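Local structure of endoglucanase (Clostridium thermocellum, 2YIK) at residues E331-Y336 with I359-P364. The protein probably hydrolyses beta-1,4-glucosidic bonds of cellulose, as a family 9 glycoside hydrolase. Numbering follows the deposited sequence.
Sequences EINDLY and IDFWKP
F361 and W362, side by side in the turn before helix 363-373, reach across to N333, D334 and E331 at the end of helix 322-336. Just ahead of them D360 shapes the turn: its OD1 accepts from W362 N at 3.0 Å as a capping bond, and K363 N closes the type I turn on D360 O. F361 then sets CD2 3.6 Å from N333 CB, the amide plane turned 48° from the ring. A water accepts from F361 N and gives a weak bond to N333 OD1; N333, a calcium ligand with D337, S340 and E344, thus touches the turn directly through CB and loosely through water. With CG anti to its carbonyl carbon, W362 swings its indole alongside helix 322-336. NE1 donates to D334 OD2 at 2.7 Å, nearly straight at 171°; the oxygen lies in the ring plane, at its edge, and NE1 comes to its syn side but 29° out of the carboxylate plane. That bond and the packing, with CZ2 3.9 Å from E331 CG and Y406 and H410 edge-to-face, help hold the indole's rotation. F361 and W362 also rest on A330, joining the end of helix 322-336 to the start of helix 363-373 in the (alpha/alpha)6 barrel of family 9, while helix 342-350, between them in sequence, touches N333 through F343 and E344.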
ATOM      1  N   GLU A 331     -13.576   5.517  13.186  1.00 21.35           N
ATOM      2  CA  GLU A 331     -12.719   5.580  14.366  1.00 23.23           C
ATOM      3  C   GLU A 331     -12.677   7.023  14.864  1.00 23.43           C
ATOM      4  O   GLU A 331     -12.621   7.265  16.058  1.00 24.62           O
ATOM      5  CB  GLU A 331     -11.305   5.081  14.039  1.00 22.17           C
ATOM      6  CG  GLU A 331     -11.263   3.608  13.658  1.00 24.32           C
ATOM      7  CD  GLU A 331      -9.873   3.099  13.293  1.00 26.70           C
ATOM      8  OE1 GLU A 331      -8.861   3.733  13.656  1.00 26.17           O
ATOM      9  OE2 GLU A 331      -9.798   2.040  12.640  1.00 26.81           O
ATOM     10  N   ILE A 332     -12.711   7.973  13.936  1.00 23.48           N
ATOM     11  CA  ILE A 332     -12.699   9.388  14.281  1.00 24.20           C
ATOM     12  C   ILE A 332     -13.978   9.709  15.054  1.00 24.91           C
ATOM     13  O   ILE A 332     -13.956  10.421  16.061  1.00 23.34           O
ATOM     14  CB  ILE A 332     -12.615  10.252  13.000  1.00 23.77           C
ATOM     15  CG1 ILE A 332     -11.168  10.265  12.496  1.00 23.37           C
ATOM     16  CG2 ILE A 332     -13.149  11.661  13.259  1.00 23.94           C
ATOM     17  CD1 ILE A 332     -11.004  10.851  11.118  1.00 23.41           C
ATOM     18  N   ASN A 333     -15.093   9.161  14.582  1.00 24.15           N
ATOM     19  CA  ASN A 333     -16.366   9.385  15.233  1.00 23.54           C
ATOM     20  C   ASN A 333     -16.387   8.781  16.631  1.00 24.13           C
ATOM     21  O   ASN A 333     -16.912   9.390  17.561  1.00 23.98           O
ATOM     22  CB  ASN A 333     -17.509   8.785  14.424  1.00 24.91           C
ATOM     23  CG  ASN A 333     -18.836   8.956  15.115  1.00 24.77           C
ATOM     24  OD1 ASN A 333     -19.436   7.998  15.606  1.00 25.12           O
ATOM     25  ND2 ASN A 333     -19.290  10.192  15.180  1.00 21.98           N
ATOM     26  N   ASP A 334     -15.828   7.582  16.772  1.00 23.53           N
ATOM     27  CA  ASP A 334     -15.792   6.906  18.067  1.00 24.59           C
ATOM     28  C   ASP A 334     -14.945   7.681  19.064  1.00 26.19           C
ATOM     29  O   ASP A 334     -15.299   7.805  20.234  1.00 27.37           O
ATOM     30  CB  ASP A 334     -15.213   5.491  17.935  1.00 24.53           C
ATOM     31  CG  ASP A 334     -16.181   4.510  17.282  1.00 26.97           C
ATOM     32  OD1 ASP A 334     -17.390   4.813  17.187  1.00 26.35           O
ATOM     33  OD2 ASP A 334     -15.723   3.417  16.880  1.00 29.18           O
ATOM     34  N   LEU A 335     -13.827   8.199  18.575  1.00 25.82           N
ATOM     35  CA  LEU A 335     -12.869   8.953  19.371  1.00 28.10           C
ATOM     36  C   LEU A 335     -13.349  10.321  19.862  1.00 29.32           C
ATOM     37  O   LEU A 335     -13.174  10.676  21.031  1.00 29.26           O
ATOM     38  CB  LEU A 335     -11.607   9.166  18.531  1.00 29.51           C
ATOM     39  CG  LEU A 335     -10.214   8.695  18.945  1.00 32.01           C
ATOM     40  CD1 LEU A 335     -10.270   7.425  19.769  1.00 32.00           C
ATOM     41  CD2 LEU A 335      -9.405   8.495  17.668  1.00 31.03           C
ATOM     42  N   TYR A 336     -13.966  11.070  18.955  1.00 28.58           N
ATOM     43  CA  TYR A 336     -14.390  12.430  19.231  1.00 28.92           C
ATOM     44  C   TYR A 336     -15.868  12.793  19.221  1.00 29.22           C
ATOM     45  O   TYR A 336     -16.220  13.896  19.622  1.00 30.66           O
ATOM     46  CB  TYR A 336     -13.656  13.348  18.253  1.00 28.68           C
ATOM     47  CG  TYR A 336     -12.160  13.173  18.301  1.00 27.90           C
ATOM     48  CD1 TYR A 336     -11.438  13.574  19.422  1.00 27.32           C
ATOM     49  CD2 TYR A 336     -11.465  12.580  17.245  1.00 27.96           C
ATOM     50  CE1 TYR A 336     -10.062  13.392  19.501  1.00 28.16           C
ATOM     51  CE2 TYR A 336     -10.078  12.393  17.311  1.00 29.81           C
ATOM     52  CZ  TYR A 336      -9.383  12.807  18.446  1.00 30.36           C
ATOM     53  OH  TYR A 336      -8.012  12.657  18.524  1.00 31.91           O
ATOM     54  N   ILE A 359     -27.363   7.638   9.389  1.00 30.56           N
ATOM     55  CA  ILE A 359     -25.930   7.586   9.154  1.00 29.55           C
ATOM     56  C   ILE A 359     -25.247   7.027  10.393  1.00 29.07           C
ATOM     57  O   ILE A 359     -25.400   7.567  11.494  1.00 28.52           O
ATOM     58  CB  ILE A 359     -25.319   8.993   8.877  1.00 30.57           C
ATOM     59  CG1 ILE A 359     -25.741   9.500   7.499  1.00 31.72           C
ATOM     60  CG2 ILE A 359     -23.804   8.931   8.944  1.00 29.05           C
ATOM     61  CD1 ILE A 359     -27.203   9.800   7.428  1.00 39.68           C
ATOM     62  N   ASP A 360     -24.524   5.931  10.203  1.00 26.62           N
ATOM     63  CA  ASP A 360     -23.758   5.290  11.262  1.00 26.02           C
ATOM     64  C   ASP A 360     -22.446   4.990  10.560  1.00 25.92           C
ATOM     65  O   ASP A 360     -22.386   4.147   9.662  1.00 25.73           O
ATOM     66  CB  ASP A 360     -24.438   4.003  11.748  1.00 27.05           C
ATOM     67  CG  ASP A 360     -23.604   3.244  12.784  1.00 30.16           C
ATOM     68  OD1 ASP A 360     -22.359   3.359  12.786  1.00 30.82           O
ATOM     69  OD2 ASP A 360     -24.195   2.503  13.597  1.00 33.31           O
ATOM     70  N   PHE A 361     -21.398   5.696  10.960  1.00 25.16           N
ATOM     71  CA  PHE A 361     -20.103   5.540  10.320  1.00 24.59           C
ATOM     72  C   PHE A 361     -19.562   4.116  10.181  1.00 23.23           C
ATOM     73  O   PHE A 361     -18.869   3.829   9.213  1.00 22.43           O
ATOM     74  CB  PHE A 361     -19.090   6.489  10.979  1.00 23.43           C
ATOM     75  CG  PHE A 361     -19.329   7.945  10.633  1.00 24.63           C
ATOM     76  CD1 PHE A 361     -19.146   8.400   9.328  1.00 24.58           C
ATOM     77  CD2 PHE A 361     -19.799   8.845  11.592  1.00 24.75           C
ATOM     78  CE1 PHE A 361     -19.431   9.724   8.980  1.00 25.36           C
ATOM     79  CE2 PHE A 361     -20.088  10.174  11.253  1.00 24.23           C
ATOM     80  CZ  PHE A 361     -19.903  10.611   9.943  1.00 24.23           C
ATOM     81  N   TRP A 362     -19.888   3.223  11.110  1.00 23.16           N
ATOM     82  CA  TRP A 362     -19.428   1.834  11.001  1.00 24.31           C
ATOM     83  C   TRP A 362     -20.342   0.961  10.127  1.00 25.54           C
ATOM     84  O   TRP A 362     -19.932  -0.110   9.674  1.00 25.76           O
ATOM     85  CB  TRP A 362     -19.320   1.175  12.381  1.00 22.41           C
ATOM     86  CG  TRP A 362     -18.043   1.449  13.114  1.00 24.09           C
ATOM     87  CD1 TRP A 362     -17.917   2.055  14.332  1.00 21.75           C
ATOM     88  CD2 TRP A 362     -16.710   1.109  12.698  1.00 23.17           C
ATOM     89  NE1 TRP A 362     -16.595   2.113  14.698  1.00 23.02           N
ATOM     90  CE2 TRP A 362     -15.827   1.542  13.711  1.00 22.62           C
ATOM     91  CE3 TRP A 362     -16.171   0.486  11.559  1.00 25.38           C
ATOM     92  CZ2 TRP A 362     -14.442   1.370  13.636  1.00 23.62           C
ATOM     93  CZ3 TRP A 362     -14.786   0.313  11.477  1.00 23.04           C
ATOM     94  CH2 TRP A 362     -13.940   0.757  12.512  1.00 25.32           C
ATOM     95  N   LYS A 363     -21.573   1.413   9.891  1.00 25.58           N
ATOM     96  CA  LYS A 363     -22.537   0.638   9.113  1.00 26.84           C
ATOM     97  C   LYS A 363     -22.062   0.244   7.714  1.00 26.38           C
ATOM     98  O   LYS A 363     -22.249  -0.899   7.297  1.00 27.13           O
ATOM     99  CB  LYS A 363     -23.882   1.384   9.040  1.00 28.96           C
ATOM    100  CG  LYS A 363     -25.012   0.602   8.382  1.00 32.91           C
ATOM    101  CD  LYS A 363     -25.162  -0.785   8.993  1.00 37.87           C
ATOM    102  CE  LYS A 363     -26.420  -1.497   8.493  1.00 41.12           C
ATOM    103  NZ  LYS A 363     -26.568  -2.815   9.178  1.00 43.32           N
ATOM    104  N   PRO A 364     -21.435   1.170   6.969  1.00 25.83           N
ATOM    105  CA  PRO A 364     -20.988   0.761   5.633  1.00 25.40           C
ATOM    106  C   PRO A 364     -19.995  -0.403   5.663  1.00 25.32           C
ATOM    107  O   PRO A 364     -19.973  -1.236   4.753  1.00 25.62           O
ATOM    108  CB  PRO A 364     -20.366   2.037   5.075  1.00 25.46           C
ATOM    109  CG  PRO A 364     -21.185   3.111   5.726  1.00 25.34           C
ATOM    110  CD  PRO A 364     -21.262   2.621   7.156  1.00 25.09           C
TER
HETATM  111  O   HOH W   1     -22.030   6.867  13.709  1.00 21.83           O